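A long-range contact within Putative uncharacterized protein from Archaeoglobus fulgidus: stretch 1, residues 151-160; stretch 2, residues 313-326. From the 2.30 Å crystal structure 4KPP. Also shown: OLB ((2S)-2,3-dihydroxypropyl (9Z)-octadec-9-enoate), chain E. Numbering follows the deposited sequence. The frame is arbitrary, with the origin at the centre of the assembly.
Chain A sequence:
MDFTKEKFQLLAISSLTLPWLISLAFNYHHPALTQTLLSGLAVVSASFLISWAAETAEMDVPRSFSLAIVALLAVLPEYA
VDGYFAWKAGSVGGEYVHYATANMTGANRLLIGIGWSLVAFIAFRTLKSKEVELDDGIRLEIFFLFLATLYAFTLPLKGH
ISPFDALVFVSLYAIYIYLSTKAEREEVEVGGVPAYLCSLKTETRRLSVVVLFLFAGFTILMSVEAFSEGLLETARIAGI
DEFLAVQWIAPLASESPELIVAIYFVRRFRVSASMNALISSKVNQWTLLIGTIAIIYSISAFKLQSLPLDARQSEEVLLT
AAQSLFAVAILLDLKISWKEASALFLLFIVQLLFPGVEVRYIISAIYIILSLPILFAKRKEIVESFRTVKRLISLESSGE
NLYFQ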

ATOM      1  N   TYR A 151      -2.171  15.538 -10.079  1.00 25.90           N
ATOM      2  CA  TYR A 151      -3.611  15.630  -9.893  1.00 27.15           C
ATOM      3  C   TYR A 151      -3.974  15.791  -8.421  1.00 29.16           C
ATOM      4  O   TYR A 151      -4.920  16.499  -8.085  1.00 28.57           O
ATOM      5  CB  TYR A 151      -4.328  14.416 -10.483  1.00 23.91           C
ATOM      6  CG  TYR A 151      -5.813  14.638 -10.626  1.00 26.34           C
ATOM      7  CD1 TYR A 151      -6.337  15.225 -11.771  1.00 32.71           C
ATOM      8  CD2 TYR A 151      -6.692  14.279  -9.610  1.00 26.13           C
ATOM      9  CE1 TYR A 151      -7.699  15.442 -11.904  1.00 35.44           C
ATOM     10  CE2 TYR A 151      -8.052  14.491  -9.735  1.00 29.36           C
ATOM     11  CZ  TYR A 151      -8.550  15.072 -10.882  1.00 34.35           C
ATOM     12  OH  TYR A 151      -9.904  15.281 -11.010  1.00 38.52           O
ATOM     13  N   ALA A 152      -3.216  15.135  -7.548  1.00 31.18           N
ATOM     14  CA  ALA A 152      -3.479  15.184  -6.112  1.00 29.17           C
ATOM     15  C   ALA A 152      -3.217  16.571  -5.527  1.00 31.30           C
ATOM     16  O   ALA A 152      -3.769  16.924  -4.486  1.00 34.12           O
ATOM     17  CB  ALA A 152      -2.668  14.128  -5.380  1.00 25.07           C
ATOM     18  N   PHE A 153      -2.377  17.356  -6.198  1.00 30.87           N
ATOM     19  CA  PHE A 153      -2.125  18.732  -5.774  1.00 34.17           C
ATOM     20  C   PHE A 153      -3.346  19.632  -5.958  1.00 33.47           C
ATOM     21  O   PHE A 153      -3.385  20.741  -5.437  1.00 34.76           O
ATOM     22  CB  PHE A 153      -0.934  19.334  -6.527  1.00 35.00           C
ATOM     23  CG  PHE A 153       0.397  19.014  -5.914  1.00 34.77           C
ATOM     24  CD1 PHE A 153       0.682  19.401  -4.616  1.00 32.98           C
ATOM     25  CD2 PHE A 153       1.373  18.346  -6.642  1.00 29.99           C
ATOM     26  CE1 PHE A 153       1.911  19.114  -4.046  1.00 31.46           C
ATOM     27  CE2 PHE A 153       2.598  18.059  -6.077  1.00 28.66           C
ATOM     28  CZ  PHE A 153       2.866  18.443  -4.779  1.00 30.58           C
ATOM     29  N   THR A 154      -4.338  19.155  -6.703  1.00 32.73           N
ATOM     30  CA  THR A 154      -5.543  19.938  -6.955  1.00 34.25           C
ATOM     31  C   THR A 154      -6.600  19.685  -5.885  1.00 33.57           C
ATOM     32  O   THR A 154      -7.652  20.318  -5.877  1.00 34.21           O
ATOM     33  CB  THR A 154      -6.146  19.637  -8.340  1.00 35.61           C
ATOM     34  OG1 THR A 154      -6.640  18.292  -8.372  1.00 33.97           O
ATOM     35  CG2 THR A 154      -5.096  19.820  -9.432  1.00 36.92           C
ATOM     36  N   LEU A 155      -6.305  18.762  -4.977  1.00 35.57           N
ATOM     37  CA  LEU A 155      -7.244  18.406  -3.911  1.00 33.54           C
ATOM     38  C   LEU A 155      -7.294  19.378  -2.716  1.00 29.83           C
ATOM     39  O   LEU A 155      -8.383  19.740  -2.279  1.00 28.77           O
ATOM     40  CB  LEU A 155      -7.024  16.960  -3.444  1.00 31.23           C
ATOM     41  CG  LEU A 155      -7.143  15.896  -4.537  1.00 30.92           C
ATOM     42  CD1 LEU A 155      -7.023  14.497  -3.948  1.00 30.59           C
ATOM     43  CD2 LEU A 155      -8.446  16.058  -5.314  1.00 27.89           C
ATOM     44  N   PRO A 156      -6.128  19.800  -2.180  1.00 33.93           N
ATOM     45  CA  PRO A 156      -6.186  20.745  -1.058  1.00 36.21           C
ATOM     46  C   PRO A 156      -6.752  22.105  -1.459  1.00 40.43           C
ATOM     47  O   PRO A 156      -7.274  22.825  -0.608  1.00 41.03           O
ATOM     48  CB  PRO A 156      -4.716  20.898  -0.650  1.00 36.83           C
ATOM     49  CG  PRO A 156      -4.041  19.683  -1.178  1.00 40.30           C
ATOM     50  CD  PRO A 156      -4.743  19.375  -2.456  1.00 38.49           C
ATOM     51  N   LEU A 157      -6.639  22.447  -2.741  1.00 47.09           N
ATOM     52  CA  LEU A 157      -7.195  23.691  -3.266  1.00 50.85           C
ATOM     53  C   LEU A 157      -8.715  23.719  -3.163  1.00 48.35           C
ATOM     54  O   LEU A 157      -9.290  24.625  -2.561  1.00 52.41           O
ATOM     55  CB  LEU A 157      -6.777  23.891  -4.724  1.00 56.07           C
ATOM     56  CG  LEU A 157      -5.341  24.347  -4.965  1.00 59.29           C
ATOM     57  CD1 LEU A 157      -5.076  24.511  -6.455  1.00 59.45           C
ATOM     58  CD2 LEU A 157      -5.072  25.644  -4.215  1.00 60.04           C
ATOM     59  N   LYS A 158      -9.355  22.720  -3.764  1.00 41.35           N
ATOM     60  CA  LYS A 158     -10.807  22.597  -3.747  1.00 37.64           C
ATOM     61  C   LYS A 158     -11.326  22.356  -2.338  1.00 34.91           C
ATOM     62  O   LYS A 158     -12.412  22.810  -1.985  1.00 38.94           O
ATOM     63  CB  LYS A 158     -11.241  21.434  -4.638  1.00 41.99           C
ATOM     64  CG  LYS A 158     -10.941  21.612  -6.112  1.00 46.48           C
ATOM     65  CD  LYS A 158     -10.819  20.260  -6.796  1.00 48.98           C
ATOM     66  CE  LYS A 158     -11.965  19.345  -6.409  1.00 52.19           C
ATOM     67  NZ  LYS A 158     -11.813  18.002  -7.020  1.00 52.72           N
ATOM     68  N   GLY A 159     -10.553  21.623  -1.542  1.00 32.50           N
ATOM     69  CA  GLY A 159     -10.961  21.275  -0.193  1.00 31.32           C
ATOM     70  C   GLY A 159     -11.855  20.049  -0.120  1.00 30.32           C
ATOM     71  O   GLY A 159     -12.569  19.852   0.862  1.00 30.03           O
ATOM     72  N   HIS A 160     -11.821  19.221  -1.162  1.00 27.96           N
ATOM     73  CA  HIS A 160     -12.598  17.984  -1.183  1.00 25.99           C
ATOM     74  C   HIS A 160     -12.109  17.043  -2.274  1.00 26.36           C
ATOM     75  O   HIS A 160     -11.246  17.396  -3.077  1.00 27.03           O
ATOM     76  CB  HIS A 160     -14.094  18.267  -1.380  1.00 30.67           C
ATOM     77  CG  HIS A 160     -14.424  18.882  -2.705  1.00 33.06           C
ATOM     78  ND1 HIS A 160     -14.650  20.232  -2.863  1.00 34.23           N
ATOM     79  CD2 HIS A 160     -14.563  18.332  -3.935  1.00 31.51           C
ATOM     80  CE1 HIS A 160     -14.912  20.488  -4.131  1.00 35.34           C
ATOM     81  NE2 HIS A 160     -14.866  19.352  -4.804  1.00 35.40           N
ATOM     82  N   GLN A 313      -6.782  17.782   7.063  1.00 27.84           N
ATOM     83  CA  GLN A 313      -6.649  16.737   6.051  1.00 26.76           C
ATOM     84  C   GLN A 313      -6.102  17.246   4.716  1.00 24.56           C
ATOM     85  O   GLN A 313      -5.402  16.516   4.012  1.00 19.37           O
ATOM     86  CB  GLN A 313      -7.971  15.989   5.854  1.00 24.20           C
ATOM     87  CG  GLN A 313      -8.436  15.242   7.093  1.00 20.60           C
ATOM     88  CD  GLN A 313      -7.308  14.489   7.776  1.00 23.85           C
ATOM     89  OE1 GLN A 313      -6.665  13.630   7.175  1.00 25.15           O
ATOM     90  NE2 GLN A 313      -7.058  14.817   9.037  1.00 25.98           N
ATOM     91  N   SER A 314      -6.414  18.497   4.379  1.00 27.52           N
ATOM     92  CA  SER A 314      -5.884  19.118   3.165  1.00 25.63           C
ATOM     93  C   SER A 314      -4.370  19.260   3.258  1.00 26.06           C
ATOM     94  O   SER A 314      -3.651  19.028   2.285  1.00 25.10           O
ATOM     95  CB  SER A 314      -6.524  20.487   2.926  1.00 26.46           C
ATOM     96  OG  SER A 314      -7.926  20.369   2.761  1.00 33.07           O
ATOM     97  N   GLU A 315      -3.892  19.640   4.438  1.00 27.56           N
ATOM     98  CA  GLU A 315      -2.462  19.731   4.691  1.00 30.36           C
ATOM     99  C   GLU A 315      -1.825  18.350   4.591  1.00 28.51           C
ATOM    100  O   GLU A 315      -0.719  18.210   4.073  1.00 30.60           O
ATOM    101  CB  GLU A 315      -2.196  20.339   6.073  1.00 32.92           C
ATOM    102  CG  GLU A 315      -2.671  21.774   6.223  1.00 36.80           C
ATOM    103  CD  GLU A 315      -2.967  22.150   7.664  1.00 39.83           C
ATOM    104  OE1 GLU A 315      -2.665  21.347   8.571  1.00 40.14           O
ATOM    105  OE2 GLU A 315      -3.511  23.251   7.890  1.00 41.87           O
ATOM    106  N   GLU A 316      -2.528  17.333   5.083  1.00 30.16           N
ATOM    107  CA  GLU A 316      -2.026  15.962   5.037  1.00 27.62           C
ATOM    108  C   GLU A 316      -1.877  15.478   3.602  1.00 25.23           C
ATOM    109  O   GLU A 316      -0.883  14.836   3.256  1.00 23.00           O
ATOM    110  CB  GLU A 316      -2.940  15.013   5.818  1.00 29.46           C
ATOM    111  CG  GLU A 316      -2.973  15.259   7.319  1.00 31.51           C
ATOM    112  CD  GLU A 316      -1.649  14.956   8.000  1.00 36.24           C
ATOM    113  OE1 GLU A 316      -1.413  15.499   9.098  1.00 39.39           O
ATOM    114  OE2 GLU A 316      -0.848  14.169   7.448  1.00 38.29           O
ATOM    115  N   VAL A 317      -2.869  15.788   2.772  1.00 26.49           N
ATOM    116  CA  VAL A 317      -2.840  15.402   1.365  1.00 25.00           C
ATOM    117  C   VAL A 317      -1.728  16.146   0.636  1.00 26.66           C
ATOM    118  O   VAL A 317      -0.992  15.556  -0.155  1.00 25.56           O
ATOM    119  CB  VAL A 317      -4.196  15.670   0.679  1.00 25.01           C
ATOM    120  CG1 VAL A 317      -4.085  15.526  -0.834  1.00 23.30           C
ATOM    121  CG2 VAL A 317      -5.258  14.734   1.231  1.00 24.38           C
ATOM    122  N   LEU A 318      -1.607  17.441   0.919  1.00 29.02           N
ATOM    123  CA  LEU A 318      -0.552  18.273   0.348  1.00 25.80           C
ATOM    124  C   LEU A 318       0.828  17.734   0.728  1.00 23.23           C
ATOM    125  O   LEU A 318       1.722  17.631  -0.115  1.00 22.65           O
ATOM    126  CB  LEU A 318      -0.709  19.722   0.817  1.00 31.81           C
ATOM    127  CG  LEU A 318       0.433  20.700   0.530  1.00 35.98           C
ATOM    128  CD1 LEU A 318       0.686  20.815  -0.965  1.00 37.14           C
ATOM    129  CD2 LEU A 318       0.133  22.063   1.139  1.00 35.16           C
ATOM    130  N   LEU A 319       0.984  17.381   2.001  1.00 22.89           N
ATOM    131  CA  LEU A 319       2.233  16.827   2.510  1.00 24.39           C
ATOM    132  C   LEU A 319       2.537  15.515   1.798  1.00 24.12           C
ATOM    133  O   LEU A 319       3.679  15.255   1.418  1.00 25.25           O
ATOM    134  CB  LEU A 319       2.123  16.581   4.018  1.00 31.03           C
ATOM    135  CG  LEU A 319       3.341  16.728   4.940  1.00 33.42           C
ATOM    136  CD1 LEU A 319       3.002  16.207   6.330  1.00 32.02           C
ATOM    137  CD2 LEU A 319       4.583  16.035   4.401  1.00 33.95           C
ATOM    138  N   THR A 320       1.505  14.694   1.625  1.00 23.96           N
ATOM    139  CA  THR A 320       1.654  13.390   0.987  1.00 19.70           C
ATOM    140  C   THR A 320       2.012  13.544  -0.483  1.00 21.39           C
ATOM    141  O   THR A 320       2.849  12.812  -1.007  1.00 26.23           O
ATOM    142  CB  THR A 320       0.368  12.554   1.107  1.00 20.23           C
ATOM    143  OG1 THR A 320      -0.066  12.533   2.473  1.00 24.86           O
ATOM    144  CG2 THR A 320       0.615  11.131   0.637  1.00 18.37           C
ATOM    145  N   ALA A 321       1.371  14.502  -1.144  1.00 20.51           N
ATOM    146  CA  ALA A 321       1.659  14.792  -2.542  1.00 16.72           C
ATOM    147  C   ALA A 321       3.086  15.312  -2.685  1.00 19.27           C
ATOM    148  O   ALA A 321       3.791  14.969  -3.636  1.00 16.63           O
ATOM    149  CB  ALA A 321       0.672  15.802  -3.082  1.00 20.82           C
ATOM    150  N   ALA A 322       3.502  16.137  -1.729  1.00 19.69           N
ATOM    151  CA  ALA A 322       4.848  16.696  -1.718  1.00 22.79           C
ATOM    152  C   ALA A 322       5.895  15.600  -1.570  1.00 21.31           C
ATOM    153  O   ALA A 322       6.887  15.580  -2.301  1.00 22.59           O
ATOM    154  CB  ALA A 322       4.990  17.727  -0.606  1.00 27.90           C
ATOM    155  N   GLN A 323       5.669  14.690  -0.626  1.00 20.94           N
ATOM    156  CA  GLN A 323       6.558  13.551  -0.435  1.00 22.53           C
ATOM    157  C   GLN A 323       6.609  12.686  -1.689  1.00 23.17           C
ATOM    158  O   GLN A 323       7.651  12.119  -2.021  1.00 25.77           O
ATOM    159  CB  GLN A 323       6.102  12.695   0.747  1.00 20.53           C
ATOM    160  CG  GLN A 323       7.055  11.550   1.071  1.00 25.93           C
ATOM    161  CD  GLN A 323       6.394  10.443   1.868  1.00 26.65           C
ATOM    162  OE1 GLN A 323       5.226  10.122   1.652  1.00 27.18           O
ATOM    163  NE2 GLN A 323       7.137   9.856   2.797  1.00 23.02           N
ATOM    164  N   SER A 324       5.476  12.590  -2.378  1.00 19.29           N
ATOM    165  CA  SER A 324       5.368  11.749  -3.567  1.00 24.33           C
ATOM    166  C   SER A 324       6.092  12.360  -4.760  1.00 23.29           C
ATOM    167  O   SER A 324       6.624  11.641  -5.605  1.00 22.54           O
ATOM    168  CB  SER A 324       3.899  11.485  -3.906  1.00 24.27           C
ATOM    169  OG  SER A 324       3.232  10.887  -2.809  1.00 26.02           O
ATOM    170  N   LEU A 325       6.106  13.688  -4.824  1.00 24.73           N
ATOM    171  CA  LEU A 325       6.862  14.397  -5.847  1.00 26.80           C
ATOM    172  C   LEU A 325       8.343  14.100  -5.660  1.00 29.72           C
ATOM    173  O   LEU A 325       9.055  13.774  -6.613  1.00 30.64           O
ATOM    174  CB  LEU A 325       6.630  15.902  -5.725  1.00 26.20           C
ATOM    175  CG  LEU A 325       6.473  16.710  -7.015  1.00 30.27           C
ATOM    176  CD1 LEU A 325       6.941  18.150  -6.807  1.00 27.90           C
ATOM    177  CD2 LEU A 325       7.198  16.054  -8.184  1.00 29.62           C
ATOM    178  N   PHE A 326       8.797  14.215  -4.419  1.00 29.11           N
ATOM    179  CA  PHE A 326      10.180  13.938  -4.069  1.00 29.63           C
ATOM    180  C   PHE A 326      10.540  12.479  -4.341  1.00 26.93           C
ATOM    181  O   PHE A 326      11.663  12.172  -4.747  1.00 24.98           O
ATOM    182  CB  PHE A 326      10.424  14.295  -2.602  1.00 32.10           C
ATOM    183  CG  PHE A 326      11.851  14.150  -2.173  1.00 33.33           C
ATOM    184  CD1 PHE A 326      12.853  14.872  -2.802  1.00 32.68           C
ATOM    185  CD2 PHE A 326      12.193  13.298  -1.133  1.00 33.45           C
ATOM    186  CE1 PHE A 326      14.176  14.742  -2.404  1.00 36.79           C
ATOM    187  CE2 PHE A 326      13.506  13.165  -0.730  1.00 33.23           C
ATOM    188  CZ  PHE A 326      14.501  13.887  -1.366  1.00 37.12           C
TER
HETATM  189  C1  OLB E 502      -8.527  19.141 -13.415  1.00 68.78           C
HETATM  190  C2  OLB E 502      -7.136  19.670 -13.320  1.00 65.80           C
HETATM  191  C3  OLB E 502      -6.167  18.546 -13.480  1.00 65.74           C
HETATM  192  C4  OLB E 502      -4.896  19.057 -14.071  1.00 64.98           C
HETATM  193  C5  OLB E 502      -3.784  18.897 -13.090  1.00 62.71           C
HETATM  194  O19 OLB E 502      -8.908  18.612 -14.448  1.00 70.25           O
HETATM  195  O20 OLB E 502      -9.391  19.253 -12.354  1.00 70.30           O
HETATM  196  C21 OLB E 502     -10.688  18.812 -12.497  1.00 71.69           C
HETATM  197  C22 OLB E 502     -11.270  18.580 -11.146  1.00 73.97           C
HETATM  198  O23 OLB E 502     -10.499  19.234 -10.211  1.00 75.74           O
HETATM  199  C24 OLB E 502     -12.665  19.105 -11.113  1.00 74.34           C
HETATM  200  C6  OLB E 502      -3.273  17.498 -13.138  1.00 60.40           C
HETATM  201  C7  OLB E 502      -2.660  17.230 -14.472  1.00 58.77           C
HETATM  202  C8  OLB E 502      -1.804  16.011 -14.388  1.00 56.33           C
HETATM  203  C9  OLB E 502      -2.656  14.821 -14.103  1.00 53.00           C
HETATM  204  C10 OLB E 502      -3.302  14.092 -15.233  1.00 49.95           C
HETATM  205  C11 OLB E 502      -4.660  13.500 -15.062  1.00 48.24           C
HETATM  206  C12 OLB E 502      -5.184  13.116 -16.405  1.00 48.66           C
HETATM  207  C13 OLB E 502      -6.674  13.048 -16.374  1.00 47.65           C
HETATM  208  C14 OLB E 502      -7.250  14.416 -16.247  1.00 44.29           C
HETATM  209  C15 OLB E 502      -8.738  14.303 -16.232  1.00 44.33           C
HETATM  210  C16 OLB E 502      -9.360  15.628 -15.937  1.00 45.68           C
HETATM  211  C17 OLB E 502      -9.045  16.592 -17.030  1.00 46.93           C
HETATM  212  C18 OLB E 502     -10.292  17.255 -17.513  1.00 45.25           C

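Residues 313-326 form an uninterrupted stretch of helix, and the residues that meet stretch 1 recur on one side of it: Ser 314, Val 317, Leu 318, Ala 321, Ala 322 and Leu 325. No hydrogen bond crosses between the stretches, so the 429 Å² they bury rests on packing.

Ser 314 CA lies 4.5 Å from Pro 156 CA, closer than the Ala 152 and Ala 321 CA atoms are to each other. Ser 314 CB lies 4.0 Å from Pro 156 CB, and Pro 156 CG sits 3.5 Å from Ser 314 O. Ser 314 O accepts the helical bond from Leu 318 N (2.9 Å), and Pro 156 CG packs against it as a carbon contact, not a hydrogen bond. Just past the 155-158 helix, Gly 159 CA comes within 4.3 Å of Ser 314 OG. At phi/psi 84/20 a CB on Gly 159 would jam against the preceding carbonyl O, which by itself calls for glycine.

Val 317 points its CA-to-CB bond toward stretch 1, and its CG1 meets three residues: Ala 152 O at 3.9 Å, Leu 155 CB at 4.2 Å and Pro 156 CG at 4.2 Å. Ala 152 and Leu 155 are the ends of a type I turn, closed by Leu 155 N to Ala 152 O at 3.2 Å, so one methyl packs against both ends of the turn and the proline that follows.

The CA-to-CB bond of Leu 318 points sideways, yet the side chain touches two partners. Leu 318 CB lies 3.9 Å from Pro 156 CG, while Leu 318 CD1 reaches Phe 153 CE1 at 3.7 Å, near the plane of the aromatic ring and at its edge.

Ala 321 supplies the clearest aromatic contact. Its CB is 3.8 Å from the centroid of the Phe 153 ring and 17° off the ring normal, which places the methyl over one face in a CH-pi interaction. Ala 321 CB is also 4.4 Å from Ala 152 CB. Both CA-to-CB bonds point toward the other stretch, and Ala 152 CA and Ala 321 CA are 6.3 Å apart.

Ala 322 adds little: its N is 3.9 Å from Phe 153 CZ. One turn beyond Ala 321, Leu 325 CG lies 4.2 Å from Phe 153 CE2, again at the ring edge. Phe 153 therefore spans Leu 318 to Leu 325; although its CA-to-CB bond points sideways, chi1 of -85° (m) accompanies a ring that comes nearer the helix, and the residue has 99 Å² covered, the largest share in the contact.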